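Local coordinates for protein agmatinase (Burkholderia thailandensis, PDB 4DZ4) that probably hydrolyses agmatine to putrescine and urea at a site holding two manganese ions, as a member of the arginase family, at residues V47-G53 with L96-G102; V54-T60 with G137-I141; K115-V119 with Y143-A148; R131-L135 with L283-V288; L159-H165 with L243-C249. The contacts are given in a common frame with arbitrary orientation. Residues are numbered along the deposited sequence.

The five contacts illustrate how a parallel α/β sheet places chemistry at the C-terminal ends of its strands. Contacts 1, 4 and 5 each join neighbouring strands of that one sheet; contact 1 meets contact 4 through strands 49-54 and 131-136, and contact 4 meets contact 5 through strands 282-289 and 240-246. Contact 4 lies nearest the centre of the chain and is mainly backbone pairing, whereas contact 5 runs on from such pairing into carboxylates and manganese. Contact 2, made of loops that follow two strands, brings H139 to one of the two ions that contact 5 binds. Contact 3 is helix against helix, apolar, farthest from the centre and more exposed at its edge.

Contact 1: residues V47-G53 with L96-G102; sequences VDVVVSG and LAVIDYG
Two adjacent parallel strands of the arginase-type α/β sheet make this contact, 49-53 beside 98-102, with axes 4.7 Å apart at closest and N-to-C directions 28° apart. The register pairs V49 with V98, V50 with I99 and V51 with D100. Hydrogen bonds alternate: V49 N to A97 O 3.0 Å, I99 N to V49 O 3.1 Å, V51 N to I99 O 2.9 Å and Y101 N to V51 O 2.9 Å. Then Y101 (phi/psi -76/-15) and G102 (86/-143) leave the extended conformation, after which G53 N bonds separately to G102 O (2.9 Å). At the entrance D48 (-91/-41) breaks the extended run; its N reaches A97 O (2.7 Å), while its OD2 accepts from A97 N (2.8 Å) and forms a salt bridge with K320. V51 CG2 (all valines t) meets V98 CG1 at 4.0 Å on one face; on the other, V50 CG2 lies 4.0 Å from I99 CD1 and V50 CG1 3.5 Å from Y101 CB. D100 OD1 closes an Asx turn on G102 N (2.9 Å), and its OD2 pairs with R74. Helix 300-323 covers the V49 and V98 face, helix 114-126 packs on V50 and Y101, and strand 131-136 borders strand 49-54.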
# COMPACT_ATOMS: atom_id res chain seq x y z
N VAL B 47 19.09 -4.69 36.43
CA VAL B 47 18.57 -5.05 35.10
C VAL B 47 19.35 -6.21 34.49
O VAL B 47 20.57 -6.21 34.48
CB VAL B 47 18.56 -3.84 34.14
CG1 VAL B 47 18.22 -4.27 32.70
CG2 VAL B 47 17.58 -2.79 34.63
N ASP B 48 18.64 -7.19 33.95
CA ASP B 48 19.28 -8.36 33.32
C ASP B 48 19.52 -8.16 31.82
O ASP B 48 20.55 -8.58 31.28
CB ASP B 48 18.40 -9.61 33.50
CG ASP B 48 18.21 -10.00 34.97
OD1 ASP B 48 19.20 -9.99 35.71
OD2 ASP B 48 17.08 -10.32 35.37
N VAL B 49 18.55 -7.56 31.15
CA VAL B 49 18.65 -7.30 29.71
C VAL B 49 18.16 -5.90 29.38
O VAL B 49 17.08 -5.49 29.84
CB VAL B 49 17.86 -8.30 28.85
CG1 VAL B 49 18.12 -8.03 27.37
CG2 VAL B 49 18.20 -9.76 29.21
N VAL B 50 18.95 -5.19 28.57
CA VAL B 50 18.56 -3.87 28.07
C VAL B 50 18.25 -3.98 26.58
O VAL B 50 19.13 -4.34 25.78
CB VAL B 50 19.68 -2.83 28.26
CG1 VAL B 50 19.30 -1.51 27.58
CG2 VAL B 50 19.91 -2.63 29.76
N VAL B 51 17.01 -3.64 26.22
CA VAL B 51 16.63 -3.49 24.81
C VAL B 51 16.87 -2.03 24.43
O VAL B 51 16.44 -1.13 25.18
CB VAL B 51 15.13 -3.84 24.59
CG1 VAL B 51 14.75 -3.69 23.11
CG2 VAL B 51 14.88 -5.29 25.01
N SER B 52 17.51 -1.77 23.29
CA SER B 52 17.68 -0.39 22.85
C SER B 52 17.68 -0.39 21.34
O SER B 52 17.88 -1.45 20.72
CB SER B 52 18.98 0.23 23.39
OG SER B 52 20.14 -0.34 22.79
N GLY B 53 17.43 0.77 20.75
CA GLY B 53 17.45 0.89 19.29
C GLY B 53 18.68 1.66 18.81
O GLY B 53 19.19 2.56 19.51
N LEU B 96 13.00 -12.28 34.95
CA LEU B 96 14.04 -11.65 34.15
C LEU B 96 13.69 -10.17 34.02
O LEU B 96 12.62 -9.81 33.54
CB LEU B 96 14.11 -12.25 32.73
CG LEU B 96 15.25 -11.78 31.81
CD1 LEU B 96 16.60 -12.37 32.18
CD2 LEU B 96 14.94 -12.10 30.34
N ALA B 97 14.64 -9.33 34.45
CA ALA B 97 14.46 -7.87 34.51
C ALA B 97 14.94 -7.28 33.18
O ALA B 97 16.13 -7.25 32.89
CB ALA B 97 15.25 -7.31 35.69
N VAL B 98 13.97 -6.84 32.38
CA VAL B 98 14.21 -6.33 31.02
C VAL B 98 13.63 -4.94 30.93
O VAL B 98 12.47 -4.74 31.31
CB VAL B 98 13.52 -7.23 29.97
CG1 VAL B 98 13.84 -6.75 28.54
CG2 VAL B 98 13.95 -8.67 30.13
N ILE B 99 14.41 -3.98 30.42
CA ILE B 99 13.93 -2.62 30.22
C ILE B 99 14.10 -2.22 28.76
O ILE B 99 14.86 -2.86 28.00
CB ILE B 99 14.65 -1.60 31.12
CG1 ILE B 99 16.15 -1.50 30.70
CG2 ILE B 99 14.44 -2.01 32.58
CD1 ILE B 99 16.95 -0.32 31.25
N ASP B 100 13.38 -1.17 28.37
CA ASP B 100 13.62 -0.51 27.08
C ASP B 100 14.30 0.85 27.41
O ASP B 100 13.71 1.74 28.02
CB ASP B 100 12.30 -0.36 26.31
CG ASP B 100 12.49 0.11 24.87
OD1 ASP B 100 13.50 0.79 24.61
OD2 ASP B 100 11.62 -0.19 24.02
N TYR B 101 15.55 0.95 26.98
CA TYR B 101 16.43 2.09 27.23
C TYR B 101 16.05 3.27 26.32
O TYR B 101 16.47 4.40 26.55
CB TYR B 101 17.85 1.61 26.88
CG TYR B 101 19.02 2.59 27.04
CD1 TYR B 101 19.87 2.53 28.13
CD2 TYR B 101 19.29 3.54 26.05
CE1 TYR B 101 20.95 3.42 28.24
CE2 TYR B 101 20.34 4.45 26.16
CZ TYR B 101 21.17 4.38 27.24
OH TYR B 101 22.23 5.30 27.33
N GLY B 102 15.24 3.00 25.31
CA GLY B 102 15.09 3.96 24.21
C GLY B 102 16.18 3.74 23.16
O GLY B 102 16.60 2.61 22.90

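Contact 2: residues V54-T60 with G137-I141; sequences VPLDLAT and GDHYI. With MN (manganese (II) ion), chain P.
V54, L56, Y140 and I141 form the apolar centre, where two loops that follow parallel strands meet. I141 (chi1 p) sets its CG2 3.4 Å from V54 CG1 and 3.8 Å from L56 CD2; L56 CD2 also lies 3.8 Å from Y140 CD2, and A59 CB 3.5 Å from Y140 CB. P55 centres an inverse gamma turn, D57 to T60 form a type I turn, and residues 139-141 form a short 3-10 segment. G137, which follows a cis peptide, has phi/psi 85/151 and a CA 3.2 Å from V54 O, so a side chain there would clash. At the polar edge D138 (chi1 p) donates from N to L56 O (2.7 Å), its OD2 accepts from A59 N (3.0 Å), and its OD1 makes an Asx turn with Y140 N (2.9 Å). H139 points away from residues 54-60, and its ND1 binds MN P at 2.2 Å in the binuclear manganese site of the arginase family, so the loop contacts are made by D138 and Y140, on either side of a metal ligand. D57 hydrogen-bonds S64 of a neighbouring subunit. Helix 114-126 packs against V54 and L56, strand 282-289 against H139 and I141.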
# COMPACT_ATOMS: atom_id res chain seq x y z
N VAL B 54 19.17 1.32 17.62
CA VAL B 54 20.20 2.13 16.95
C VAL B 54 19.64 2.44 15.56
O VAL B 54 19.66 1.57 14.69
CB VAL B 54 21.59 1.42 16.83
CG1 VAL B 54 22.58 2.37 16.18
CG2 VAL B 54 22.13 1.02 18.21
N PRO B 55 19.10 3.66 15.36
CA PRO B 55 18.27 3.93 14.16
C PRO B 55 19.11 4.43 12.99
O PRO B 55 18.95 5.57 12.52
CB PRO B 55 17.33 5.04 14.66
CG PRO B 55 18.17 5.79 15.65
CD PRO B 55 18.93 4.70 16.40
N LEU B 56 19.98 3.57 12.51
CA LEU B 56 20.94 3.92 11.45
C LEU B 56 20.53 3.33 10.11
O LEU B 56 20.20 2.13 10.04
CB LEU B 56 22.30 3.35 11.81
CG LEU B 56 23.45 3.60 10.84
CD1 LEU B 56 23.83 5.09 10.75
CD2 LEU B 56 24.70 2.77 11.21
N ASP B 57 20.58 4.10 9.03
CA ASP B 57 20.55 3.46 7.70
C ASP B 57 21.52 4.11 6.71
O ASP B 57 21.45 3.88 5.50
CB ASP B 57 19.12 3.32 7.10
CG ASP B 57 18.43 4.65 6.88
OD1 ASP B 57 19.10 5.68 6.96
OD2 ASP B 57 17.21 4.63 6.63
N LEU B 58 22.46 4.87 7.25
CA LEU B 58 23.47 5.54 6.39
C LEU B 58 24.45 4.58 5.73
O LEU B 58 25.12 4.93 4.77
CB LEU B 58 24.24 6.61 7.20
CG LEU B 58 23.34 7.65 7.88
CD1 LEU B 58 24.17 8.62 8.72
CD2 LEU B 58 22.53 8.44 6.84
N ALA B 59 24.55 3.35 6.25
CA ALA B 59 25.55 2.40 5.74
C ALA B 59 24.94 1.45 4.69
O ALA B 59 25.63 0.58 4.15
CB ALA B 59 26.15 1.59 6.89
N THR B 60 23.66 1.67 4.37
CA THR B 60 22.94 0.78 3.45
C THR B 60 23.38 0.90 2.00
O THR B 60 23.82 1.97 1.53
CB THR B 60 21.40 0.99 3.48
OG1 THR B 60 21.11 2.37 3.22
CG2 THR B 60 20.77 0.56 4.81
N GLY B 137 17.64 -0.50 12.44
CA GLY B 137 18.99 -0.09 12.09
C GLY B 137 19.64 -1.08 11.13
O GLY B 137 19.35 -2.29 11.13
N ASP B 138 20.53 -0.56 10.30
CA ASP B 138 21.23 -1.41 9.34
C ASP B 138 22.35 -2.22 10.00
O ASP B 138 22.72 -1.99 11.16
CB ASP B 138 21.65 -0.63 8.08
CG ASP B 138 22.90 0.27 8.30
OD1 ASP B 138 23.90 -0.21 8.89
OD2 ASP B 138 22.89 1.43 7.80
N HIS B 139 22.84 -3.22 9.28
CA HIS B 139 23.77 -4.19 9.89
C HIS B 139 25.09 -3.62 10.34
O HIS B 139 25.80 -4.24 11.15
CB HIS B 139 23.99 -5.38 8.95
CG HIS B 139 24.05 -6.71 9.69
ND1 HIS B 139 23.77 -7.89 9.08
CD2 HIS B 139 24.35 -7.02 11.01
CE1 HIS B 139 23.87 -8.88 9.97
NE2 HIS B 139 24.22 -8.36 11.16
N TYR B 140 25.46 -2.44 9.82
CA TYR B 140 26.73 -1.83 10.24
C TYR B 140 26.80 -1.73 11.77
O TYR B 140 27.89 -1.84 12.36
CB TYR B 140 26.92 -0.45 9.62
CG TYR B 140 28.18 0.20 10.14
CD1 TYR B 140 29.41 -0.08 9.56
CD2 TYR B 140 28.14 1.06 11.25
CE1 TYR B 140 30.58 0.49 10.06
CE2 TYR B 140 29.30 1.63 11.77
CZ TYR B 140 30.52 1.35 11.15
OH TYR B 140 31.68 1.90 11.64
N ILE B 141 25.65 -1.51 12.42
CA ILE B 141 25.67 -1.28 13.89
C ILE B 141 26.36 -2.41 14.65
O ILE B 141 26.93 -2.19 15.74
CB ILE B 141 24.27 -1.00 14.48
CG1 ILE B 141 23.39 -2.29 14.53
CG2 ILE B 141 23.59 0.17 13.73
CD1 ILE B 141 22.06 -2.12 15.27
MN MN P . 23.71 -8.14 6.91
O HOH W 1 23.29 -8.04 5.01

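Contact 3: residues K115-V119 with Y143-A148; sequences KPAIV and YPLLIA. With EDO (1,2-ethanediol), chain X.
P144, V119 and K115 bury the most surface where two helices of the α/β fold, 114-126 and 142-153, pack side by side on the same sheet. They flank strand 131-136 in sequence. The short helical segments run with axes 8.4 Å apart at closest and cross at -45°, and the nearest CA pair, V119 with P144, is 5.1 Å apart. P144, pointing toward the other helix, fills the middle: its CB lies 3.6 Å from V119 CG2 and 3.7 Å from K115 O, and its CG 3.7 Å from I118 CG2. V119 (chi1 t) continues the apolar seam, with CG2 4.2 Å from I147 CG2 and CG1 4.4 Å from A148 CB. I118 CG2 also touches L145 CD2 at 3.8 Å, on the side toward the sheet, where L145 meets M132 and T134. K115 lies at the partly exposed edge, its N donating to O2 of a 1,2-ethanediol (2.9 Å), probably from the crystallisation liquor. With all four chi angles t, it reaches across the start of the segment 143-148 and brings NZ to 3.8 Å from Y143 OH, which hydrogen-bonds D189. One atom back from NZ, K115 CE lies 3.5 Å from I147 CD1.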
# COMPACT_ATOMS: atom_id res chain seq x y z
N LYS B 115 30.11 5.69 14.64
CA LYS B 115 30.79 4.49 15.18
C LYS B 115 31.13 4.69 16.68
O LYS B 115 30.68 3.89 17.52
CB LYS B 115 32.03 4.17 14.36
CG LYS B 115 32.81 3.00 14.94
CD LYS B 115 34.09 2.75 14.16
CE LYS B 115 34.92 1.66 14.83
NZ LYS B 115 36.29 1.61 14.19
N PRO B 116 31.86 5.78 17.02
CA PRO B 116 32.15 5.96 18.46
C PRO B 116 30.89 6.16 19.33
O PRO B 116 30.90 5.74 20.49
CB PRO B 116 33.07 7.21 18.50
CG PRO B 116 32.89 7.87 17.16
CD PRO B 116 32.59 6.75 16.19
N ALA B 117 29.83 6.79 18.78
CA ALA B 117 28.56 6.96 19.52
C ALA B 117 28.00 5.58 19.90
O ALA B 117 27.59 5.38 21.04
CB ALA B 117 27.52 7.77 18.73
N ILE B 118 28.01 4.65 18.95
CA ILE B 118 27.49 3.31 19.18
C ILE B 118 28.39 2.53 20.18
O ILE B 118 27.86 1.89 21.12
CB ILE B 118 27.27 2.53 17.88
CG1 ILE B 118 26.28 3.28 16.97
CG2 ILE B 118 26.80 1.09 18.20
CD1 ILE B 118 26.24 2.75 15.54
N VAL B 119 29.70 2.62 20.01
CA VAL B 119 30.63 1.99 21.00
C VAL B 119 30.32 2.51 22.41
O VAL B 119 30.23 1.73 23.36
CB VAL B 119 32.12 2.20 20.64
CG1 VAL B 119 33.05 1.59 21.71
CG2 VAL B 119 32.42 1.59 19.27
N TYR B 143 29.09 -3.99 14.11
CA TYR B 143 30.53 -3.82 14.23
C TYR B 143 30.90 -3.02 15.50
O TYR B 143 31.61 -3.53 16.36
CB TYR B 143 31.10 -3.23 12.93
CG TYR B 143 32.56 -2.90 12.96
CD1 TYR B 143 33.52 -3.83 13.43
CD2 TYR B 143 33.02 -1.67 12.46
CE1 TYR B 143 34.87 -3.52 13.45
CE2 TYR B 143 34.38 -1.34 12.50
CZ TYR B 143 35.30 -2.29 12.97
OH TYR B 143 36.63 -1.97 12.97
N PRO B 144 30.38 -1.78 15.66
CA PRO B 144 30.74 -1.13 16.93
C PRO B 144 30.18 -1.85 18.17
O PRO B 144 30.80 -1.81 19.25
CB PRO B 144 30.12 0.28 16.82
CG PRO B 144 29.22 0.22 15.60
CD PRO B 144 29.84 -0.81 14.70
N LEU B 145 29.06 -2.56 18.01
CA LEU B 145 28.53 -3.34 19.13
C LEU B 145 29.52 -4.44 19.51
O LEU B 145 29.77 -4.66 20.70
CB LEU B 145 27.15 -3.93 18.80
CG LEU B 145 25.99 -2.91 18.69
CD1 LEU B 145 24.70 -3.63 18.30
CD2 LEU B 145 25.78 -2.12 20.00
N LEU B 146 30.09 -5.11 18.51
CA LEU B 146 31.09 -6.14 18.76
C LEU B 146 32.36 -5.56 19.41
O LEU B 146 32.97 -6.19 20.27
CB LEU B 146 31.46 -6.88 17.48
CG LEU B 146 30.40 -7.86 16.96
CD1 LEU B 146 30.79 -8.28 15.56
CD2 LEU B 146 30.21 -9.08 17.89
N ILE B 147 32.77 -4.37 18.99
CA ILE B 147 33.93 -3.71 19.61
C ILE B 147 33.71 -3.60 21.11
O ILE B 147 34.57 -3.99 21.91
CB ILE B 147 34.20 -2.32 18.98
CG1 ILE B 147 34.72 -2.51 17.54
CG2 ILE B 147 35.19 -1.50 19.82
CD1 ILE B 147 34.75 -1.23 16.72
N ALA B 148 32.54 -3.08 21.50
CA ALA B 148 32.25 -2.84 22.90
C ALA B 148 32.11 -4.17 23.64
O ALA B 148 32.58 -4.31 24.78
CB ALA B 148 30.97 -2.01 23.02
C1 EDO X . 32.44 4.84 10.63
O1 EDO X . 33.49 5.70 10.19
C2 EDO X . 31.11 5.54 10.95
O2 EDO X . 31.20 6.43 12.07

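Contact 4: residues R131-L135 with L283-V288; sequences RMLTL and LIGADV
Backbone hydrogen bonds dominate this contact. Strands 131-135 and 283-288 run parallel, 4.6 Å apart at closest and 9° from exact alignment, pairing L133 with A286, T134 with D287 and L135 with V288. A286 N donates to M132 O (3.0 Å), T134 N to A286 O (3.0 Å) and V288 N to T134 O (2.9 Å); CA-H...O contacts such as D287 CA to T134 O (3.1 Å) lie between them. At the start, I284 (phi/psi -94/-19) departs from extended geometry, and water 2 links M132 N (2.7 Å) to I284 O (2.6 Å). Water 3 joins T134 OG1 (2.7 Å) to A286 O (2.9 Å). These are the central strands of the arginase-type parallel sheet, where segments far apart in sequence become neighbours. Apolar contacts lie on the L133 and A286 face, with L133 CD1 4.0 Å from A286 CB, under helix 300-323. On the opposite face D287 (chi1 p) hydrogen-bonds Y242, T244 and T142. R131 spans the strand entrance, its CD 3.4 Å from I284 O and its guanidinium face over L283 O.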
# COMPACT_ATOMS: atom_id res chain seq x y z
N ARG B 131 22.78 -7.73 29.79
CA ARG B 131 23.03 -8.12 28.40
C ARG B 131 22.36 -7.08 27.52
O ARG B 131 21.38 -6.46 27.94
CB ARG B 131 22.36 -9.45 28.08
CG ARG B 131 22.67 -10.62 29.00
CD ARG B 131 24.09 -11.10 28.84
NE ARG B 131 24.23 -12.36 29.56
CZ ARG B 131 25.37 -13.02 29.72
NH1 ARG B 131 26.51 -12.52 29.24
NH2 ARG B 131 25.36 -14.17 30.38
N MET B 132 22.85 -6.95 26.29
CA MET B 132 22.24 -6.05 25.30
C MET B 132 21.48 -6.84 24.25
O MET B 132 22.01 -7.78 23.66
CB MET B 132 23.28 -5.18 24.59
CG MET B 132 23.90 -4.15 25.50
SD MET B 132 25.06 -3.10 24.60
CE MET B 132 23.98 -2.15 23.52
N LEU B 133 20.21 -6.48 24.06
CA LEU B 133 19.43 -6.92 22.90
C LEU B 133 19.13 -5.66 22.07
O LEU B 133 18.32 -4.82 22.47
CB LEU B 133 18.14 -7.58 23.39
CG LEU B 133 17.20 -8.11 22.31
CD1 LEU B 133 17.94 -8.94 21.30
CD2 LEU B 133 16.03 -8.90 22.92
N THR B 134 19.81 -5.51 20.94
CA THR B 134 19.76 -4.25 20.22
C THR B 134 18.93 -4.38 18.94
O THR B 134 19.04 -5.37 18.23
CB THR B 134 21.18 -3.76 19.92
OG1 THR B 134 21.93 -3.72 21.15
CG2 THR B 134 21.17 -2.32 19.34
N LEU B 135 18.08 -3.39 18.68
CA LEU B 135 17.20 -3.38 17.49
C LEU B 135 17.80 -2.39 16.50
O LEU B 135 18.01 -1.23 16.86
CB LEU B 135 15.80 -2.92 17.89
CG LEU B 135 15.14 -3.70 19.04
CD1 LEU B 135 13.75 -3.14 19.39
CD2 LEU B 135 15.08 -5.19 18.68
N LEU B 283 25.33 -17.18 25.24
CA LEU B 283 24.90 -16.03 24.48
C LEU B 283 25.15 -14.76 25.31
O LEU B 283 24.51 -14.57 26.34
CB LEU B 283 23.41 -16.20 24.18
CG LEU B 283 22.76 -15.04 23.45
CD1 LEU B 283 23.30 -14.91 22.04
CD2 LEU B 283 21.24 -15.22 23.45
N ILE B 284 26.09 -13.93 24.86
CA ILE B 284 26.53 -12.74 25.62
C ILE B 284 25.79 -11.46 25.24
O ILE B 284 25.80 -10.49 25.99
CB ILE B 284 28.05 -12.47 25.40
CG1 ILE B 284 28.30 -11.96 23.96
CG2 ILE B 284 28.84 -13.71 25.72
CD1 ILE B 284 29.68 -11.43 23.65
N GLY B 285 25.17 -11.47 24.06
CA GLY B 285 24.55 -10.27 23.48
C GLY B 285 23.92 -10.65 22.15
O GLY B 285 24.28 -11.66 21.55
N ALA B 286 23.01 -9.81 21.67
CA ALA B 286 22.34 -10.11 20.39
C ALA B 286 21.78 -8.85 19.76
O ALA B 286 21.57 -7.86 20.44
CB ALA B 286 21.22 -11.13 20.58
N ASP B 287 21.48 -8.94 18.46
CA ASP B 287 20.78 -7.85 17.80
C ASP B 287 19.89 -8.40 16.69
O ASP B 287 20.07 -9.54 16.25
CB ASP B 287 21.75 -6.73 17.35
CG ASP B 287 22.76 -7.19 16.32
OD1 ASP B 287 22.39 -7.90 15.36
OD2 ASP B 287 23.95 -6.81 16.43
N VAL B 288 18.90 -7.60 16.31
CA VAL B 288 17.98 -7.95 15.24
C VAL B 288 17.92 -6.71 14.36
O VAL B 288 17.49 -5.65 14.82
CB VAL B 288 16.59 -8.29 15.81
CG1 VAL B 288 15.66 -8.70 14.67
CG2 VAL B 288 16.71 -9.38 16.88
O HOH W 2 25.39 -7.91 26.05
O HOH W 3 23.58 -5.90 21.24

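Contact 5: residues L159-H165 with L243-C249; sequences LIHFDAH and LTFDIDC. With MN (manganese (II) ion), chain Q; MN (manganese (II) ion), chain P.
L159 opens the parallel pairing of strands 159-162 and 243-246 (axes 4.8 Å apart, 11°), its CD1 3.8 Å from T244 CG2. The register pairs I160/L243, H161/T244 and F162/F245. I160 O accepts from T244 N (2.8 Å). H161 NE2 hydrogen-bonds D163 OD2 (2.8 Å). F162 N donates to T244 O and F162 O accepts from D246 N, both 2.9 Å; its ring (chi1 m) barely overlaps that of F245, but F162 CB makes a CH-pi contact over the F245 face, 3.8 Å from the centroid. Beyond lies the arginase binuclear manganese site: D163 OD1 binds MN Q (2.1 Å) and D163 OD2 MN P (2.2 Å); D246 OD2 lies 2.2 Å from MN Q and 2.6 Å from MN P, with water 1 between the ions. A164 N donates to D248 OD2 (3.1 Å). MN Q is also bound by H165 ND1 at 2.3 Å, D248 OD1 at 2.2 Å and D248 OD2 at 2.5 Å. H139 and D167 also bind MN P. Helices 268-276 and 300-323 cover the phenylalanine face; strand 282-289 borders strand 240-246.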
# COMPACT_ATOMS: atom_id res chain seq x y z
N LEU B 159 30.66 -15.62 16.50
CA LEU B 159 29.50 -14.95 15.91
C LEU B 159 28.51 -15.97 15.38
O LEU B 159 28.89 -16.92 14.67
CB LEU B 159 29.92 -14.00 14.79
CG LEU B 159 28.82 -13.04 14.30
CD1 LEU B 159 28.53 -11.96 15.35
CD2 LEU B 159 29.26 -12.40 12.98
N ILE B 160 27.25 -15.79 15.74
CA ILE B 160 26.16 -16.59 15.15
C ILE B 160 25.35 -15.59 14.33
O ILE B 160 24.69 -14.72 14.87
CB ILE B 160 25.27 -17.28 16.20
CG1 ILE B 160 26.10 -18.23 17.09
CG2 ILE B 160 24.15 -18.04 15.48
CD1 ILE B 160 25.32 -18.80 18.26
N HIS B 161 25.39 -15.74 13.01
CA HIS B 161 24.96 -14.67 12.09
C HIS B 161 23.92 -15.19 11.13
O HIS B 161 24.21 -16.07 10.33
CB HIS B 161 26.23 -14.18 11.40
CG HIS B 161 26.02 -13.19 10.28
ND1 HIS B 161 26.98 -12.97 9.34
CD2 HIS B 161 24.99 -12.31 9.99
CE1 HIS B 161 26.57 -12.03 8.48
NE2 HIS B 161 25.36 -11.62 8.86
N PHE B 162 22.68 -14.71 11.26
CA PHE B 162 21.59 -15.12 10.37
C PHE B 162 21.44 -14.03 9.31
O PHE B 162 21.26 -12.86 9.67
CB PHE B 162 20.28 -15.25 11.15
CG PHE B 162 20.24 -16.39 12.11
CD1 PHE B 162 19.60 -17.59 11.78
CD2 PHE B 162 20.81 -16.27 13.38
CE1 PHE B 162 19.55 -18.67 12.66
CE2 PHE B 162 20.74 -17.33 14.30
CZ PHE B 162 20.11 -18.53 13.94
N ASP B 163 21.51 -14.37 8.02
CA ASP B 163 21.58 -13.34 6.98
C ASP B 163 21.55 -13.99 5.63
O ASP B 163 22.10 -15.09 5.46
CB ASP B 163 22.92 -12.58 7.11
CG ASP B 163 22.86 -11.14 6.61
OD1 ASP B 163 22.32 -10.87 5.52
OD2 ASP B 163 23.47 -10.28 7.29
N ALA B 164 20.97 -13.31 4.65
CA ALA B 164 21.19 -13.69 3.25
C ALA B 164 22.62 -13.35 2.79
O ALA B 164 23.07 -13.88 1.77
CB ALA B 164 20.18 -12.97 2.34
N HIS B 165 23.30 -12.46 3.53
CA HIS B 165 24.59 -11.85 3.15
C HIS B 165 25.67 -12.10 4.20
O HIS B 165 25.44 -11.96 5.39
CB HIS B 165 24.45 -10.33 3.00
CG HIS B 165 23.33 -9.91 2.10
ND1 HIS B 165 22.08 -9.62 2.56
CD2 HIS B 165 23.29 -9.73 0.72
CE1 HIS B 165 21.29 -9.29 1.51
NE2 HIS B 165 22.03 -9.34 0.40
N LEU B 243 24.84 -13.14 18.90
CA LEU B 243 23.94 -13.58 17.83
C LEU B 243 23.43 -12.35 17.12
O LEU B 243 22.85 -11.47 17.76
CB LEU B 243 22.78 -14.37 18.43
CG LEU B 243 21.81 -15.07 17.46
CD1 LEU B 243 21.25 -16.35 18.06
CD2 LEU B 243 20.68 -14.11 17.06
N THR B 244 23.61 -12.29 15.80
CA THR B 244 23.17 -11.13 15.03
C THR B 244 22.19 -11.63 13.98
O THR B 244 22.53 -12.51 13.18
CB THR B 244 24.36 -10.31 14.44
OG1 THR B 244 23.86 -9.22 13.65
CG2 THR B 244 25.30 -11.19 13.58
N PHE B 245 20.97 -11.13 14.03
CA PHE B 245 19.92 -11.61 13.14
C PHE B 245 19.50 -10.52 12.17
O PHE B 245 18.80 -9.58 12.55
CB PHE B 245 18.70 -12.10 13.94
CG PHE B 245 17.80 -13.01 13.15
CD1 PHE B 245 17.03 -12.50 12.11
CD2 PHE B 245 17.74 -14.40 13.43
CE1 PHE B 245 16.21 -13.32 11.33
CE2 PHE B 245 16.90 -15.22 12.69
CZ PHE B 245 16.13 -14.69 11.63
N ASP B 246 19.91 -10.67 10.91
CA ASP B 246 19.48 -9.76 9.84
C ASP B 246 18.16 -10.34 9.32
O ASP B 246 18.13 -11.47 8.88
CB ASP B 246 20.59 -9.69 8.77
CG ASP B 246 20.22 -8.79 7.53
OD1 ASP B 246 19.04 -8.47 7.33
OD2 ASP B 246 21.15 -8.44 6.76
N ILE B 247 17.06 -9.59 9.45
CA ILE B 247 15.74 -10.07 9.05
C ILE B 247 15.68 -10.56 7.59
O ILE B 247 14.84 -11.41 7.25
CB ILE B 247 14.65 -9.02 9.37
CG1 ILE B 247 13.27 -9.70 9.63
CG2 ILE B 247 14.61 -7.91 8.29
CD1 ILE B 247 13.21 -10.69 10.78
N ASP B 248 16.60 -10.09 6.75
CA ASP B 248 16.65 -10.57 5.35
C ASP B 248 17.16 -12.01 5.21
O ASP B 248 17.19 -12.56 4.11
CB ASP B 248 17.37 -9.58 4.40
CG ASP B 248 18.92 -9.60 4.50
OD1 ASP B 248 19.50 -8.57 4.09
OD2 ASP B 248 19.55 -10.58 4.97
N CYS B 249 17.54 -12.62 6.34
CA CYS B 249 17.71 -14.10 6.39
C CYS B 249 16.38 -14.76 5.90
O CYS B 249 16.39 -15.74 5.14
CB CYS B 249 18.00 -14.52 7.83
SG CYS B 249 18.23 -16.31 7.97
MN MN Q . 21.52 -9.08 4.73
MN MN P . 23.71 -8.14 6.91
O HOH W 1 23.29 -8.04 5.01